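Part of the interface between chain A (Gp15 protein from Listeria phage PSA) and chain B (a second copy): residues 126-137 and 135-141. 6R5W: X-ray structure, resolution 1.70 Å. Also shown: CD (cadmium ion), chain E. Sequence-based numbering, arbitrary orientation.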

# COMPACT_ATOMS: atom_id res chain seq x y z
N ALA A 126 -25.43 -9.02 -5.01
CA ALA A 126 -25.68 -7.75 -4.30
C ALA A 126 -26.93 -7.92 -3.43
O ALA A 126 -27.90 -8.67 -3.75
CB ALA A 126 -25.89 -6.60 -5.25
N ALA A 127 -26.95 -7.22 -2.31
CA ALA A 127 -28.16 -7.18 -1.52
C ALA A 127 -29.16 -6.18 -2.09
O ALA A 127 -28.80 -5.13 -2.62
CB ALA A 127 -27.86 -6.80 -0.04
N GLN A 128 -30.45 -6.48 -1.90
CA GLN A 128 -31.47 -5.45 -2.03
C GLN A 128 -31.84 -4.98 -0.62
O GLN A 128 -31.55 -5.63 0.40
CB GLN A 128 -32.72 -5.97 -2.77
CG GLN A 128 -32.43 -6.39 -4.18
CD GLN A 128 -33.76 -6.54 -5.01
OE1 GLN A 128 -34.44 -7.59 -4.93
NE2 GLN A 128 -34.12 -5.51 -5.71
N GLN A 129 -32.49 -3.83 -0.59
CA GLN A 129 -32.87 -3.16 0.65
C GLN A 129 -34.13 -3.75 1.24
O GLN A 129 -35.21 -3.16 1.20
CB GLN A 129 -32.98 -1.70 0.31
CG GLN A 129 -33.26 -0.77 1.57
CD GLN A 129 -33.39 0.67 1.22
OE1 GLN A 129 -32.72 1.20 0.36
NE2 GLN A 129 -34.38 1.32 1.84
N SER A 130 -34.00 -4.96 1.79
CA SER A 130 -35.16 -5.73 2.18
C SER A 130 -34.86 -6.75 3.25
O SER A 130 -33.79 -7.36 3.29
CB SER A 130 -35.77 -6.44 0.94
OG SER A 130 -36.76 -7.42 1.33
N THR A 131 -35.87 -6.98 4.11
CA THR A 131 -35.78 -8.01 5.12
C THR A 131 -36.02 -9.39 4.58
O THR A 131 -35.80 -10.35 5.31
CB THR A 131 -36.77 -7.72 6.28
OG1 THR A 131 -38.10 -7.70 5.78
CG2 THR A 131 -36.44 -6.38 6.89
N ALA A 132 -36.52 -9.53 3.35
CA ALA A 132 -36.66 -10.83 2.72
C ALA A 132 -35.34 -11.17 2.02
O ALA A 132 -34.94 -10.45 1.09
CB ALA A 132 -37.81 -10.84 1.71
N ALA A 133 -34.69 -12.26 2.45
CA ALA A 133 -33.39 -12.62 1.90
C ALA A 133 -33.45 -13.12 0.46
O ALA A 133 -32.40 -13.19 -0.22
CB ALA A 133 -32.74 -13.70 2.77
N SER A 134 -34.63 -13.46 -0.04
CA SER A 134 -34.77 -13.73 -1.47
C SER A 134 -34.68 -12.46 -2.32
O SER A 134 -34.53 -12.55 -3.56
CB SER A 134 -36.12 -14.42 -1.75
OG SER A 134 -37.19 -13.56 -1.24
N ASN A 135 -34.75 -11.28 -1.72
CA ASN A 135 -34.54 -10.02 -2.44
C ASN A 135 -33.05 -9.66 -2.45
O ASN A 135 -32.55 -8.86 -1.66
CB ASN A 135 -35.40 -8.90 -1.86
CG ASN A 135 -36.90 -9.05 -2.22
OD1 ASN A 135 -37.23 -9.65 -3.24
ND2 ASN A 135 -37.79 -8.55 -1.38
N GLN A 136 -32.35 -10.24 -3.45
CA GLN A 136 -30.94 -9.98 -3.77
C GLN A 136 -30.88 -9.84 -5.28
O GLN A 136 -31.89 -10.03 -5.97
CB GLN A 136 -30.09 -11.14 -3.24
CG GLN A 136 -30.30 -11.25 -1.69
CD GLN A 136 -29.28 -12.12 -1.02
OE1 GLN A 136 -28.95 -13.19 -1.48
NE2 GLN A 136 -28.82 -11.72 0.13
N ALA A 137 -29.69 -9.57 -5.80
CA ALA A 137 -29.52 -9.22 -7.21
C ALA A 137 -28.27 -9.89 -7.77
O ALA A 137 -27.26 -10.09 -7.07
CB ALA A 137 -29.45 -7.74 -7.39
N ASN B 135 -30.44 -20.10 1.35
CA ASN B 135 -29.98 -19.66 2.68
C ASN B 135 -28.80 -18.69 2.46
O ASN B 135 -27.62 -19.09 2.45
CB ASN B 135 -29.63 -20.86 3.52
CG ASN B 135 -30.86 -21.61 3.99
OD1 ASN B 135 -31.96 -21.04 4.08
ND2 ASN B 135 -30.68 -22.91 4.26
N GLN B 136 -29.15 -17.43 2.27
CA GLN B 136 -28.24 -16.31 2.18
C GLN B 136 -28.85 -15.23 3.05
O GLN B 136 -29.95 -15.39 3.58
CB GLN B 136 -28.04 -15.88 0.69
CG GLN B 136 -27.51 -17.03 -0.12
CD GLN B 136 -26.91 -16.64 -1.43
OE1 GLN B 136 -27.41 -15.82 -2.12
NE2 GLN B 136 -25.77 -17.24 -1.75
N ALA B 137 -28.17 -14.08 3.16
CA ALA B 137 -28.56 -13.01 4.09
C ALA B 137 -28.37 -11.66 3.44
O ALA B 137 -27.46 -11.45 2.63
CB ALA B 137 -27.80 -13.08 5.42
N ASN B 138 -29.24 -10.72 3.83
CA ASN B 138 -29.07 -9.31 3.57
C ASN B 138 -28.54 -8.65 4.86
O ASN B 138 -29.15 -8.82 5.94
CB ASN B 138 -30.35 -8.62 3.14
CG ASN B 138 -30.72 -8.92 1.71
OD1 ASN B 138 -29.86 -9.12 0.86
ND2 ASN B 138 -32.01 -8.92 1.42
N ILE B 139 -27.42 -7.98 4.75
CA ILE B 139 -26.74 -7.31 5.88
C ILE B 139 -26.67 -5.83 5.58
O ILE B 139 -26.23 -5.41 4.50
CB ILE B 139 -25.34 -7.92 6.13
CG1 ILE B 139 -25.47 -9.40 6.41
CG2 ILE B 139 -24.64 -7.16 7.26
CD1 ILE B 139 -24.19 -10.08 6.76
N TYR B 140 -27.07 -5.03 6.56
CA TYR B 140 -26.91 -3.59 6.52
C TYR B 140 -25.74 -3.21 7.46
O TYR B 140 -25.76 -3.56 8.64
CB TYR B 140 -28.14 -2.82 6.99
CG TYR B 140 -29.41 -2.86 6.16
CD1 TYR B 140 -29.57 -3.80 5.10
CD2 TYR B 140 -30.45 -2.01 6.44
CE1 TYR B 140 -30.70 -3.84 4.35
CE2 TYR B 140 -31.62 -2.05 5.70
CZ TYR B 140 -31.75 -2.98 4.65
OH TYR B 140 -32.92 -3.01 3.91
N LEU B 141 -24.81 -2.47 6.96
CA LEU B 141 -23.70 -1.88 7.73
C LEU B 141 -24.10 -0.44 8.00
O LEU B 141 -24.21 0.37 7.08
CB LEU B 141 -22.39 -1.95 6.93
CG LEU B 141 -21.18 -1.33 7.62
CD1 LEU B 141 -20.81 -2.17 8.85
CD2 LEU B 141 -20.01 -1.16 6.67
CD CD E . -29.54 -15.02 -2.76
O HOH W 1 -31.10 -15.47 -1.07
O HOH W 2 -31.55 -14.33 -4.17
O HOH W 3 -30.12 -17.25 -3.50

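The side chain of B:Asn138, pointing toward chain A, is the polar centre of this contact between two copies of Gp15. Its ND2 donates to two backbone carbonyls of the A loop, A:Ser130 O at 3.0 Å and A:Asn135 O at 3.1 Å, so both amide hydrogens are used. A:Ala132 O lies 3.3 Å from the same B:Asn138 ND2, but at a poor angle; that carbonyl instead accepts from A:Asn135 N (2.9 Å) within the type I turn A:Ala132 to A:Asn135. B:Asn138 OD1 is satisfied by A:Gln136 NE2 at 2.9 Å, in a nearly straight bond (167°). A:Gln136 NE2 also makes a weak bond to B:Ala137 O, equally short at 2.9 Å but bent to 115°.

The other end of the A:Gln136 amide serves the metal. A:Gln136 OE1 and B:Gln136 OE1 bind the cadmium ion CD at 2.3 and 2.4 Å, which accounts for two acceptors sitting 3.1 Å apart. Three waters and one atom elsewhere in the structure complete its ligands; water 1 also donates to A:Ala133 O (2.8 Å).

Inside the loop, A:Ser130 OG accepts from A:Ala132 N (2.9 Å) and A:Asn135 ND2 (3.1 Å), bracing the segment that presents its carbonyls. B:Tyr140 OH packs 3.3 Å from A:Gln129 CG; A:Ser130 N, 3.1 Å from that OH, is poorly angled for bonding.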